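Local coordinates for lipoprotein (Colwellia psychrerythraea, PDB 3O0Y) that is of unknown function but probably acts as a membrane-anchored lipoprotein related to zincin-like metallopeptidases, at residues Val151-Gln156 with Leu165-Arg170; Ser66-Tyr71 with Gly172-Leu177; Asp311-Ile316 with Arg504-Val509; Tyr469-Ala474 with Leu554-Gly559. One frame throughout, in Å; residues are numbered along the deposited sequence.

Interaction 1: residues Val151-Gln156 with Leu165-Arg170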
loop_
_atom_site.group_PDB
_atom_site.type_symbol
_atom_site.label_atom_id
_atom_site.label_comp_id
_atom_site.label_asym_id
_atom_site.label_seq_id
_atom_site.Cartn_x
_atom_site.Cartn_y
_atom_site.Cartn_z
ATOM N N VAL A 151 6.938 10.216 5.885
ATOM C CA VAL A 151 8.212 9.510 6.085
ATOM C C VAL A 151 9.077 10.290 7.080
ATOM O O VAL A 151 9.716 9.707 7.970
ATOM C CB VAL A 151 8.963 9.226 4.781
ATOM C CG1 VAL A 151 10.429 8.737 5.053
ATOM C CG2 VAL A 151 8.196 8.206 3.919
ATOM N N MET A 152 9.141 11.595 6.851
ATOM C CA MET A 152 9.976 12.442 7.684
ATOM C C MET A 152 9.507 12.408 9.144
ATOM O O MET A 152 10.328 12.427 10.053
ATOM C CB MET A 152 9.996 13.875 7.146
ATOM C CG MET A 152 10.811 14.076 5.849
ATOM S SD MET A 152 10.954 15.800 5.231
ATOM C CE MET A 152 11.846 16.469 6.726
ATOM N N GLN A 153 8.197 12.282 9.389
ATOM C CA GLN A 153 7.686 12.365 10.732
ATOM C C GLN A 153 7.677 11.001 11.402
ATOM O O GLN A 153 7.715 10.912 12.632
ATOM C CB GLN A 153 6.292 12.995 10.741
ATOM C CG GLN A 153 6.276 14.453 10.344
ATOM C CD GLN A 153 4.893 15.001 10.102
ATOM O OE1 GLN A 153 3.891 14.428 10.527
ATOM N NE2 GLN A 153 4.827 16.069 9.312
ATOM N N ASN A 154 7.660 9.937 10.622
ATOM C CA ASN A 154 7.570 8.597 11.196
ATOM C C ASN A 154 8.813 7.770 11.133
ATOM O O ASN A 154 9.068 6.972 12.021
ATOM C CB ASN A 154 6.400 7.857 10.501
ATOM C CG ASN A 154 5.083 8.383 10.999
ATOM O OD1 ASN A 154 4.648 8.017 12.108
ATOM N ND2 ASN A 154 4.526 9.346 10.292
ATOM N N ASP A 155 9.480 7.790 9.997
ATOM C CA ASP A 155 10.535 6.849 9.728
ATOM C C ASP A 155 11.927 7.438 9.859
ATOM O O ASP A 155 12.883 6.714 10.057
ATOM C CB ASP A 155 10.376 6.334 8.291
ATOM C CG ASP A 155 9.021 5.664 8.061
ATOM O OD1 ASP A 155 8.695 4.721 8.799
ATOM O OD2 ASP A 155 8.337 6.062 7.092
ATOM N N GLN A 156 12.066 8.743 9.714
ATOM C CA GLN A 156 13.374 9.355 9.765
ATOM C C GLN A 156 13.869 9.458 11.202
ATOM O O GLN A 156 13.200 10.036 12.046
ATOM C CB GLN A 156 13.290 10.745 9.135
ATOM C CG GLN A 156 14.639 11.410 9.012
ATOM C CD GLN A 156 14.706 12.637 8.139
ATOM O OE1 GLN A 156 15.615 13.486 8.320
ATOM N NE2 GLN A 156 13.875 12.708 7.162
ATOM N N LEU A 165 19.931 17.671 12.158
ATOM C CA LEU A 165 20.347 18.567 11.095
ATOM C C LEU A 165 19.927 17.990 9.725
ATOM O O LEU A 165 19.525 18.735 8.829
ATOM C CB LEU A 165 21.841 18.827 11.154
ATOM C CG LEU A 165 22.325 19.739 12.322
ATOM C CD1 LEU A 165 23.852 19.737 12.431
ATOM C CD2 LEU A 165 21.789 21.179 12.182
ATOM N N ASP A 166 19.961 16.682 9.558
ATOM C CA ASP A 166 19.387 16.100 8.311
ATOM C C ASP A 166 17.893 16.430 8.048
ATOM O O ASP A 166 17.442 16.656 6.883
ATOM C CB ASP A 166 19.515 14.591 8.298
ATOM C CG ASP A 166 20.964 14.081 8.211
ATOM O OD1 ASP A 166 21.866 14.835 7.839
ATOM O OD2 ASP A 166 21.191 12.892 8.582
ATOM N N TYR A 167 17.128 16.496 9.135
ATOM C CA TYR A 167 15.699 16.861 9.082
ATOM C C TYR A 167 15.542 18.312 8.645
ATOM O O TYR A 167 14.746 18.620 7.759
ATOM C CB TYR A 167 15.107 16.590 10.478
ATOM C CG TYR A 167 13.638 16.695 10.693
ATOM C CD1 TYR A 167 12.805 15.633 10.401
ATOM C CD2 TYR A 167 13.061 17.876 11.180
ATOM C CE1 TYR A 167 11.410 15.680 10.734
ATOM C CE2 TYR A 167 11.697 17.918 11.531
ATOM C CZ TYR A 167 10.882 16.850 11.245
ATOM O OH TYR A 167 9.539 16.894 11.541
ATOM N N ILE A 168 16.387 19.190 9.191
ATOM C CA ILE A 168 16.361 20.602 8.853
ATOM C C ILE A 168 16.711 20.847 7.397
ATOM O O ILE A 168 16.060 21.650 6.693
ATOM C CB ILE A 168 17.265 21.398 9.849
ATOM C CG1 ILE A 168 16.560 21.431 11.199
ATOM C CG2 ILE A 168 17.552 22.830 9.345
ATOM C CD1 ILE A 168 17.530 21.706 12.375
ATOM N N VAL A 169 17.762 20.176 6.970
ATOM C CA VAL A 169 18.259 20.286 5.601
ATOM C C VAL A 169 17.181 19.805 4.596
ATOM O O VAL A 169 16.989 20.399 3.527
ATOM C CB VAL A 169 19.565 19.544 5.471
ATOM C CG1 VAL A 169 19.936 19.363 4.025
ATOM C CG2 VAL A 169 20.657 20.340 6.274
ATOM N N ARG A 170 16.496 18.731 4.966
ATOM C CA ARG A 170 15.383 18.250 4.116
ATOM C C ARG A 170 14.263 19.266 4.003
ATOM O O ARG A 170 13.794 19.584 2.880
ATOM C CB ARG A 170 14.889 16.888 4.642
ATOM C CG ARG A 170 15.793 15.778 4.113
ATOM C CD ARG A 170 15.199 14.384 4.375
ATOM N NE ARG A 170 15.759 13.359 3.479
ATOM C CZ ARG A 170 15.739 12.059 3.735
ATOM N NH1 ARG A 170 15.141 11.584 4.820
ATOM N NH2 ARG A 170 16.247 11.226 2.849
#
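The ring of Tyr167 takes the methyl group of Met152 over one face, with Met152 CE 4.3 Å from the ring centroid, a CH-pi contact 25° off the ring normal. At the ring's edge, in its plane, lies the backbone carbonyl of Met152, whose O is 3.5 Å from Tyr167 CE1. The two segments belong to consecutive helices, 144-154 and 161-172, joined by a short loop and packed against each other. Met152 is bent at chi3 (62°), which turns CE toward the partner helix, where it also packs 3.7 Å from Arg170 CB. Gln156 comes in beyond the end of its helix on an extended side chain, bringing its amide to the edge of the Arg170 guanidinium, the two planes 77° apart. Outside the helix pair, Tyr167 OH bonds to Phe220 O, its ring meets that of Phe224, and Arg170 NE bonds to Asp67 O. Where helix 144-154 ends, Val151 O accepts from both Asp155 N (2.8 Å) and Gln156 N (3.1 Å).

Interaction 2: residues Ser66-Tyr71 with Gly172-Leu177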
loop_
_atom_site.group_PDB
_atom_site.type_symbol
_atom_site.label_atom_id
_atom_site.label_comp_id
_atom_site.label_asym_id
_atom_site.label_seq_id
_atom_site.Cartn_x
_atom_site.Cartn_y
_atom_site.Cartn_z
ATOM N N SER A 66 20.094 13.365 3.879
ATOM C CA SER A 66 19.494 14.680 3.820
ATOM C C SER A 66 19.120 15.083 2.418
ATOM O O SER A 66 18.873 16.253 2.150
ATOM C CB SER A 66 20.425 15.721 4.424
ATOM O OG SER A 66 21.622 15.837 3.715
ATOM N N ASP A 67 18.989 14.112 1.536
ATOM C CA ASP A 67 18.552 14.418 0.183
ATOM C C ASP A 67 17.028 14.494 0.100
ATOM O O ASP A 67 16.275 13.882 0.885
ATOM C CB ASP A 67 19.048 13.362 -0.807
ATOM C CG ASP A 67 20.567 13.463 -1.113
ATOM O OD1 ASP A 67 21.306 14.255 -0.468
ATOM O OD2 ASP A 67 21.019 12.716 -2.020
ATOM N N MET A 68 16.592 15.221 -0.912
ATOM C CA MET A 68 15.210 15.400 -1.222
ATOM C C MET A 68 14.921 14.721 -2.583
ATOM O O MET A 68 15.855 14.440 -3.374
ATOM C CB MET A 68 14.871 16.913 -1.293
ATOM C CG MET A 68 13.358 17.244 -1.493
ATOM S SD MET A 68 12.115 16.418 -0.481
ATOM C CE MET A 68 12.868 16.621 1.223
ATOM N N GLU A 69 13.641 14.446 -2.843
ATOM C CA GLU A 69 13.194 13.933 -4.131
ATOM C C GLU A 69 12.701 15.116 -4.990
ATOM O O GLU A 69 12.101 16.024 -4.460
ATOM C CB GLU A 69 12.051 12.986 -3.908
ATOM C CG GLU A 69 12.446 11.749 -3.116
ATOM C CD GLU A 69 11.283 10.816 -2.719
ATOM O OE1 GLU A 69 10.075 11.129 -2.950
ATOM O OE2 GLU A 69 11.590 9.744 -2.096
ATOM N N PHE A 70 12.962 15.052 -6.291
ATOM C CA PHE A 70 12.518 16.043 -7.241
ATOM C C PHE A 70 11.825 15.387 -8.404
ATOM O O PHE A 70 12.155 14.254 -8.846
ATOM C CB PHE A 70 13.690 16.896 -7.717
ATOM C CG PHE A 70 14.470 17.518 -6.574
ATOM C CD1 PHE A 70 13.880 18.445 -5.738
ATOM C CD2 PHE A 70 15.756 17.099 -6.307
ATOM C CE1 PHE A 70 14.599 18.989 -4.650
ATOM C CE2 PHE A 70 16.467 17.640 -5.246
ATOM C CZ PHE A 70 15.899 18.591 -4.451
ATOM N N TYR A 71 10.883 16.116 -8.948
ATOM C CA TYR A 71 9.869 15.543 -9.826
ATOM C C TYR A 71 9.708 16.312 -11.126
ATOM O O TYR A 71 8.665 16.226 -11.743
ATOM C CB TYR A 71 8.504 15.482 -9.092
ATOM C CG TYR A 71 8.530 14.420 -8.037
ATOM C CD1 TYR A 71 8.338 13.120 -8.378
ATOM C CD2 TYR A 71 8.901 14.718 -6.732
ATOM C CE1 TYR A 71 8.395 12.097 -7.410
ATOM C CE2 TYR A 71 9.019 13.754 -5.805
ATOM C CZ TYR A 71 8.761 12.425 -6.139
ATOM O OH TYR A 71 8.883 11.447 -5.192
ATOM N N GLY A 172 14.421 22.445 4.276
ATOM C CA GLY A 172 14.922 23.566 3.518
ATOM C C GLY A 172 14.881 23.389 2.038
ATOM O O GLY A 172 14.950 24.366 1.314
ATOM N N GLN A 173 14.665 22.160 1.574
ATOM C CA GLN A 173 14.581 21.904 0.121
ATOM C C GLN A 173 13.151 21.798 -0.394
ATOM O O GLN A 173 12.918 21.421 -1.563
ATOM C CB GLN A 173 15.329 20.616 -0.159
ATOM C CG GLN A 173 16.835 20.767 0.142
ATOM C CD GLN A 173 17.524 19.488 0.012
ATOM O OE1 GLN A 173 17.762 18.768 0.996
ATOM N NE2 GLN A 173 17.826 19.149 -1.221
ATOM N N PHE A 174 12.180 22.165 0.444
ATOM C CA PHE A 174 10.771 22.002 0.041
ATOM C C PHE A 174 10.383 22.997 -1.044
ATOM O O PHE A 174 9.403 22.771 -1.817
ATOM C CB PHE A 174 9.845 22.106 1.223
ATOM C CG PHE A 174 9.479 20.793 1.816
ATOM C CD1 PHE A 174 10.447 19.952 2.287
ATOM C CD2 PHE A 174 8.178 20.390 1.905
ATOM C CE1 PHE A 174 10.133 18.771 2.887
ATOM C CE2 PHE A 174 7.859 19.220 2.499
ATOM C CZ PHE A 174 8.868 18.362 2.931
ATOM N N ASP A 175 11.160 24.076 -1.167
ATOM C CA ASP A 175 10.910 24.989 -2.281
ATOM C C ASP A 175 11.160 24.331 -3.646
ATOM O O ASP A 175 10.333 24.438 -4.562
ATOM C CB ASP A 175 11.712 26.302 -2.193
ATOM C CG ASP A 175 13.227 26.100 -1.950
ATOM O OD1 ASP A 175 13.718 25.010 -1.578
ATOM O OD2 ASP A 175 13.956 27.130 -2.050
ATOM N N LYS A 176 12.277 23.626 -3.772
ATOM C CA LYS A 176 12.548 22.958 -5.029
ATOM C C LYS A 176 11.583 21.800 -5.202
ATOM O O LYS A 176 11.174 21.529 -6.304
ATOM C CB LYS A 176 14.005 22.484 -5.114
ATOM C CG LYS A 176 14.388 21.947 -6.488
ATOM C CD LYS A 176 15.915 21.823 -6.670
ATOM C CE LYS A 176 16.266 20.949 -7.877
ATOM N NZ LYS A 176 17.727 20.632 -7.915
ATOM N N LEU A 177 11.273 21.077 -4.135
ATOM C CA LEU A 177 10.280 19.984 -4.248
ATOM C C LEU A 177 9.005 20.515 -4.926
ATOM O O LEU A 177 8.544 19.990 -5.968
ATOM C CB LEU A 177 9.909 19.441 -2.887
ATOM C CG LEU A 177 8.826 18.395 -2.813
ATOM C CD1 LEU A 177 9.247 17.135 -3.646
ATOM C CD2 LEU A 177 8.513 18.078 -1.331
#
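Phe70 and Lys176 form the outer part of this contact, their side chains crossing at about a right angle. The extended lysine runs over one face of the ring: Lys176 CE lies 3.9 Å from the Phe70 centroid, and NZ, 4.4 Å from it, adds a cation-pi contact. The opposite face has Met68 C above it toward the rim, and Leu177 N sits at the ring edge, in plane. Here an irregular loop, 66-71, is draped over the first turn of helix 174-190, with Gln173 at the N-cap position and its side chain sliding past that of Met68. Deeper in, a Met-aromatic contact puts Met68 SD 5.2 Å obliquely from the Phe174 centroid, and Met68 CE packs 3.9 Å from Phe174 CE1. Leu177 CD1 meets the Tyr71 ring edge and also lies 3.2 Å from the buried Glu69 O, which has no hydrogen-bonding partner in the model. In the next shell, Thr180 OG1 bonds to Tyr71 N, and Leu48 N to Glu69 OE2. Within the loop, Tyr71 OH donates to Glu69 OE1 over 2.6 Å, meeting it from 43° above the carboxylate plane.

Interaction 3: residues Asp311-Ile316 with Arg504-Val509. With SO4 (sulfate ion), chain D.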
loop_
_atom_site.group_PDB
_atom_site.type_symbol
_atom_site.label_atom_id
_atom_site.label_comp_id
_atom_site.label_asym_id
_atom_site.label_seq_id
_atom_site.Cartn_x
_atom_site.Cartn_y
_atom_site.Cartn_z
ATOM N N ASP A 311 -19.823 -12.111 -10.023
ATOM C CA ASP A 311 -20.041 -13.466 -9.554
ATOM C C ASP A 311 -19.588 -13.678 -8.142
ATOM O O ASP A 311 -20.227 -14.403 -7.408
ATOM C CB ASP A 311 -19.371 -14.513 -10.450
ATOM C CG ASP A 311 -19.888 -14.423 -11.939
ATOM O OD1 ASP A 311 -21.026 -13.942 -12.158
ATOM O OD2 ASP A 311 -19.148 -14.885 -12.858
ATOM N N GLU A 312 -18.470 -13.067 -7.787
ATOM C CA GLU A 312 -17.984 -13.191 -6.385
ATOM C C GLU A 312 -18.915 -12.489 -5.366
ATOM O O GLU A 312 -19.136 -12.984 -4.264
ATOM C CB GLU A 312 -16.564 -12.664 -6.248
ATOM C CG GLU A 312 -15.543 -13.612 -6.826
ATOM C CD GLU A 312 -15.403 -14.891 -5.937
ATOM O OE1 GLU A 312 -14.836 -14.743 -4.838
ATOM O OE2 GLU A 312 -15.996 -15.955 -6.275
ATOM N N VAL A 313 -19.463 -11.347 -5.742
ATOM C CA VAL A 313 -20.405 -10.615 -4.871
ATOM C C VAL A 313 -21.599 -11.502 -4.650
ATOM O O VAL A 313 -22.083 -11.605 -3.523
ATOM C CB VAL A 313 -20.825 -9.242 -5.515
ATOM C CG1 VAL A 313 -22.119 -8.732 -4.896
ATOM C CG2 VAL A 313 -19.640 -8.147 -5.418
ATOM N N ALA A 314 -22.104 -12.171 -5.696
ATOM C CA ALA A 314 -23.283 -13.007 -5.559
ATOM C C ALA A 314 -22.942 -14.155 -4.643
ATOM O O ALA A 314 -23.737 -14.526 -3.747
ATOM C CB ALA A 314 -23.774 -13.524 -6.906
ATOM N N ARG A 315 -21.756 -14.743 -4.833
ATOM C CA ARG A 315 -21.402 -15.967 -4.097
ATOM C C ARG A 315 -21.258 -15.667 -2.597
ATOM O O ARG A 315 -21.849 -16.316 -1.749
ATOM C CB ARG A 315 -20.094 -16.529 -4.608
ATOM C CG ARG A 315 -19.629 -17.787 -3.869
ATOM C CD ARG A 315 -18.255 -18.251 -4.297
ATOM N NE ARG A 315 -17.164 -17.324 -3.921
ATOM C CZ ARG A 315 -16.622 -17.164 -2.723
ATOM N NH1 ARG A 315 -16.988 -17.888 -1.669
ATOM N NH2 ARG A 315 -15.609 -16.320 -2.622
ATOM N N ILE A 316 -20.495 -14.622 -2.311
ATOM C CA ILE A 316 -20.146 -14.298 -0.896
ATOM C C ILE A 316 -21.401 -13.819 -0.150
ATOM O O ILE A 316 -21.652 -14.205 1.016
ATOM C CB ILE A 316 -19.031 -13.267 -0.825
ATOM C CG1 ILE A 316 -17.727 -13.803 -1.445
ATOM C CG2 ILE A 316 -18.723 -12.889 0.682
ATOM C CD1 ILE A 316 -16.747 -12.639 -1.746
ATOM N N ARG A 504 -13.869 -6.631 -1.036
ATOM C CA ARG A 504 -12.851 -6.742 -2.032
ATOM C C ARG A 504 -13.383 -7.290 -3.381
ATOM O O ARG A 504 -12.848 -6.967 -4.429
ATOM C CB ARG A 504 -11.656 -7.516 -1.529
ATOM C CG ARG A 504 -10.695 -6.655 -0.768
ATOM C CD ARG A 504 -10.680 -6.936 0.611
ATOM N NE ARG A 504 -9.967 -5.930 1.433
ATOM C CZ ARG A 504 -10.513 -5.302 2.426
ATOM N NH1 ARG A 504 -11.831 -5.463 2.685
ATOM N NH2 ARG A 504 -9.773 -4.439 3.121
ATOM N N ALA A 505 -14.460 -8.057 -3.367
ATOM C CA ALA A 505 -15.153 -8.441 -4.587
ATOM C C ALA A 505 -15.837 -7.212 -5.192
ATOM O O ALA A 505 -15.754 -6.972 -6.425
ATOM C CB ALA A 505 -16.130 -9.569 -4.256
ATOM N N VAL A 506 -16.491 -6.423 -4.351
ATOM C CA VAL A 506 -17.069 -5.154 -4.823
ATOM C C VAL A 506 -16.039 -4.284 -5.512
ATOM O O VAL A 506 -16.356 -3.605 -6.518
ATOM C CB VAL A 506 -17.825 -4.411 -3.689
ATOM C CG1 VAL A 506 -18.238 -2.986 -4.084
ATOM C CG2 VAL A 506 -19.092 -5.231 -3.296
ATOM N N ARG A 507 -14.798 -4.251 -4.981
ATOM C CA ARG A 507 -13.716 -3.516 -5.591
ATOM C C ARG A 507 -13.495 -3.889 -7.044
ATOM O O ARG A 507 -13.281 -3.007 -7.870
ATOM C CB ARG A 507 -12.420 -3.678 -4.803
ATOM C CG ARG A 507 -12.369 -2.850 -3.586
ATOM C CD ARG A 507 -11.026 -2.962 -2.852
ATOM N NE ARG A 507 -10.887 -1.950 -1.818
ATOM C CZ ARG A 507 -10.033 -2.031 -0.790
ATOM N NH1 ARG A 507 -9.170 -3.042 -0.690
ATOM N NH2 ARG A 507 -10.021 -1.067 0.139
ATOM N N LEU A 508 -13.597 -5.154 -7.392
ATOM C CA LEU A 508 -13.459 -5.570 -8.822
ATOM C C LEU A 508 -14.543 -4.911 -9.685
ATOM O O LEU A 508 -14.323 -4.429 -10.836
ATOM C CB LEU A 508 -13.585 -7.087 -8.952
ATOM C CG LEU A 508 -12.470 -7.919 -8.296
ATOM C CD1 LEU A 508 -12.758 -9.364 -8.763
ATOM C CD2 LEU A 508 -11.047 -7.448 -8.728
ATOM N N VAL A 509 -15.753 -4.857 -9.125
ATOM C CA VAL A 509 -16.885 -4.319 -9.846
ATOM C C VAL A 509 -16.777 -2.793 -10.027
ATOM O O VAL A 509 -16.987 -2.219 -11.141
ATOM C CB VAL A 509 -18.196 -4.652 -9.151
ATOM C CG1 VAL A 509 -19.356 -4.046 -9.951
ATOM C CG2 VAL A 509 -18.433 -6.163 -9.032
HETATM S S SO4 D . -6.888 -2.061 2.187
HETATM O O1 SO4 D . -7.689 -3.283 1.908
HETATM O O2 SO4 D . -6.727 -1.946 3.598
HETATM O O3 SO4 D . -5.513 -2.143 1.637
HETATM O O4 SO4 D . -7.451 -0.922 1.510
#
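Val313 and Ala505 carry this contact, packing where two helices run nearly antiparallel, 154° between their directions and 8.6 Å between the segment axes. The pair joins helix 302-326 to helix 491-515 in the mainly helical body of the protein. Val313 CG2 does the touching: it lies 3.6 Å from Val506 CG2 and 4.0 Å from Ala505 CB, with Val509 CG2 at its margin. Glu312 CB lies 3.7 Å from the small Ala505 CB, which Ile316 CD1 meets as well. Beyond CB, Glu312 bends back at chi2 (-71°), and its carboxylate is gripped side-on by Arg315, NH2 to OE1 and NE to OE2, both on the syn side; Lys557 NZ is a second partner of OE1. An alanine at Glu312 would probably leave Arg315 and Lys557 without this shared counter-charge. Away from the apolar seam, Arg504 and Arg507 reach a sulfate, probably from the crystallisation liquor; Arg504 NH2 bonds its O1 at 2.7 Å and Arg507 NH1 the same oxygen at 3.0 Å.

Interaction 4: residues Tyr469-Ala474 with Leu554-Gly559. With SO4 (sulfate ion), chain D.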
loop_
_atom_site.group_PDB
_atom_site.type_symbol
_atom_site.label_atom_id
_atom_site.label_comp_id
_atom_site.label_asym_id
_atom_site.label_seq_id
_atom_site.Cartn_x
_atom_site.Cartn_y
_atom_site.Cartn_z
ATOM N N TYR A 469 0.126 -9.957 -5.645
ATOM C CA TYR A 469 0.718 -10.905 -4.674
ATOM C C TYR A 469 0.455 -10.458 -3.237
ATOM O O TYR A 469 0.062 -11.249 -2.373
ATOM C CB TYR A 469 2.222 -11.095 -4.927
ATOM C CG TYR A 469 2.878 -12.011 -3.935
ATOM C CD1 TYR A 469 3.139 -13.314 -4.201
ATOM C CD2 TYR A 469 3.288 -11.488 -2.730
ATOM C CE1 TYR A 469 3.753 -14.127 -3.267
ATOM C CE2 TYR A 469 3.850 -12.299 -1.766
ATOM C CZ TYR A 469 4.126 -13.580 -2.051
ATOM O OH TYR A 469 4.746 -14.388 -1.090
ATOM N N THR A 470 0.818 -9.230 -2.956
ATOM C CA THR A 470 0.850 -8.657 -1.619
ATOM C C THR A 470 -0.563 -8.526 -1.055
ATOM O O THR A 470 -0.791 -9.005 0.071
ATOM C CB THR A 470 1.644 -7.326 -1.541
ATOM O OG1 THR A 470 2.958 -7.558 -2.083
ATOM C CG2 THR A 470 1.744 -6.865 -0.040
ATOM N N GLU A 471 -1.492 -7.948 -1.792
ATOM C CA GLU A 471 -2.828 -7.826 -1.334
ATOM C C GLU A 471 -3.575 -9.139 -1.435
ATOM O O GLU A 471 -4.376 -9.422 -0.514
ATOM C CB GLU A 471 -3.543 -6.743 -2.147
ATOM C CG GLU A 471 -2.848 -5.428 -2.073
ATOM C CD GLU A 471 -2.631 -4.867 -0.627
ATOM O OE1 GLU A 471 -3.167 -5.391 0.409
ATOM O OE2 GLU A 471 -1.822 -3.913 -0.545
ATOM N N GLY A 472 -3.331 -9.944 -2.483
ATOM C CA GLY A 472 -3.955 -11.205 -2.601
ATOM C C GLY A 472 -3.541 -12.147 -1.478
ATOM O O GLY A 472 -4.396 -12.876 -0.920
ATOM N N TRP A 473 -2.268 -12.088 -1.081
ATOM C CA TRP A 473 -1.793 -12.913 0.039
ATOM C C TRP A 473 -2.572 -12.555 1.319
ATOM O O TRP A 473 -2.999 -13.443 2.056
ATOM C CB TRP A 473 -0.273 -12.710 0.284
ATOM C CG TRP A 473 0.084 -13.372 1.640
ATOM C CD1 TRP A 473 0.144 -12.768 2.827
ATOM C CD2 TRP A 473 0.068 -14.788 1.900
ATOM N NE1 TRP A 473 0.242 -13.707 3.824
ATOM C CE2 TRP A 473 0.216 -14.949 3.268
ATOM C CE3 TRP A 473 0.049 -15.900 1.095
ATOM C CZ2 TRP A 473 0.250 -16.211 3.856
ATOM C CZ3 TRP A 473 0.068 -17.151 1.671
ATOM C CH2 TRP A 473 0.239 -17.285 3.018
ATOM N N ALA A 474 -2.696 -11.266 1.605
ATOM C CA ALA A 474 -3.293 -10.864 2.888
ATOM C C ALA A 474 -4.766 -11.269 2.921
ATOM O O ALA A 474 -5.247 -11.758 3.923
ATOM C CB ALA A 474 -3.122 -9.362 3.152
ATOM N N LEU A 554 -7.877 -3.857 -7.808
ATOM C CA LEU A 554 -8.055 -5.170 -8.424
ATOM C C LEU A 554 -7.151 -6.270 -7.817
ATOM O O LEU A 554 -7.485 -7.452 -7.890
ATOM C CB LEU A 554 -7.827 -5.068 -9.932
ATOM C CG LEU A 554 -8.637 -4.037 -10.663
ATOM C CD1 LEU A 554 -8.190 -4.085 -12.173
ATOM C CD2 LEU A 554 -10.164 -4.197 -10.534
ATOM N N GLY A 555 -6.037 -5.895 -7.168
ATOM C CA GLY A 555 -5.051 -6.858 -6.727
ATOM C C GLY A 555 -5.531 -7.820 -5.710
ATOM O O GLY A 555 -5.103 -9.017 -5.657
ATOM N N TYR A 556 -6.426 -7.315 -4.883
ATOM C CA TYR A 556 -6.870 -8.027 -3.674
ATOM C C TYR A 556 -7.546 -9.331 -4.103
ATOM O O TYR A 556 -7.109 -10.438 -3.738
ATOM C CB TYR A 556 -7.880 -7.180 -2.863
ATOM C CG TYR A 556 -7.306 -5.910 -2.340
ATOM C CD1 TYR A 556 -6.811 -5.847 -1.045
ATOM C CD2 TYR A 556 -7.158 -4.776 -3.159
ATOM C CE1 TYR A 556 -6.185 -4.748 -0.611
ATOM C CE2 TYR A 556 -6.552 -3.658 -2.689
ATOM C CZ TYR A 556 -6.006 -3.652 -1.449
ATOM O OH TYR A 556 -5.389 -2.521 -0.983
ATOM N N LYS A 557 -8.650 -9.231 -4.835
ATOM C CA LYS A 557 -9.350 -10.438 -5.245
ATOM C C LYS A 557 -8.599 -11.189 -6.348
ATOM O O LYS A 557 -8.662 -12.397 -6.386
ATOM C CB LYS A 557 -10.805 -10.170 -5.627
ATOM C CG LYS A 557 -11.726 -10.413 -4.492
ATOM C CD LYS A 557 -11.908 -11.944 -4.370
ATOM C CE LYS A 557 -12.601 -12.374 -3.132
ATOM N NZ LYS A 557 -12.854 -13.913 -3.091
ATOM N N LEU A 558 -8.050 -10.526 -7.364
ATOM C CA LEU A 558 -7.409 -11.306 -8.442
ATOM C C LEU A 558 -6.230 -12.145 -7.868
ATOM O O LEU A 558 -6.034 -13.306 -8.224
ATOM C CB LEU A 558 -6.979 -10.409 -9.578
ATOM C CG LEU A 558 -8.126 -9.762 -10.319
ATOM C CD1 LEU A 558 -7.592 -8.838 -11.433
ATOM C CD2 LEU A 558 -9.142 -10.791 -10.807
ATOM N N GLY A 559 -5.466 -11.568 -6.932
ATOM C CA GLY A 559 -4.394 -12.268 -6.358
ATOM C C GLY A 559 -4.902 -13.406 -5.470
ATOM O O GLY A 559 -4.345 -14.504 -5.517
HETATM S S SO4 D . -6.888 -2.061 2.187
HETATM O O1 SO4 D . -7.689 -3.283 1.908
HETATM O O2 SO4 D . -6.727 -1.946 3.598
HETATM O O3 SO4 D . -5.513 -2.143 1.637
HETATM O O4 SO4 D . -7.451 -0.922 1.510
#
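Glu471 and Tyr556 lie side by side and point the same way, the aliphatic part of the glutamate spread over one face of the tyrosine ring. Glu471 CB stands 3.7 Å from the Tyr556 centroid, a CH-pi contact 18° off the normal, and CG continues over the ring toward CZ. Because Glu471 folds at chi2 (-56°), its carboxylate stays beside the ring, tilted 31° from it, with Glu471 OE1 3.2 Å from Tyr556 CE1. Beneath this pair, helices 467-483 and 555-574 make a glycine-mediated close crossing, with segment axes only 6.8 Å apart, inside a family of the zincin-like peptidase clan. Gly472 and Gly559 have no side chains to hold the backbones apart, and their CA atoms come within 3.9 Å. Gly472 CA also makes a C-H...O contact of 3.4 Å with Tyr556 O. Around the glutamate, His444 of helix 444-452 touches its side chain. Replacing Tyr556 by an alanine would probably uncover the methylenes of Glu471 and leave Arg507 without its cation-pi ring and Gln552 without its hydroxyl mate. The same hydroxyl donates to the bound sulfate, Tyr556 OH lying 2.7 Å from its O3.

Interactions 1 and 2 adjoin each other, 12 Å between centres, on the opposite side of the chain's centre from interaction 3. Helices 161-172 and 174-190 follow one another, and loop 66-71 touches both, lying on the start of the second and bonded to the end of the first. Interactions 3 and 4 form a second pair 14 Å apart, joined by the Glu312-Lys557 salt bridge, the packing of Arg507 on Tyr556 and one shared sulfate. Interaction 4 lies deepest, about 11 Å from the chain's centre, and relies on glycine backbones and a ring face. Interaction 3 is buried and mainly aliphatic, interaction 1 buried with a methionine methyl over a tyrosine face, whereas interaction 2 is partly exposed, pairing an inner Met-aromatic contact with an outer lysine over a ring.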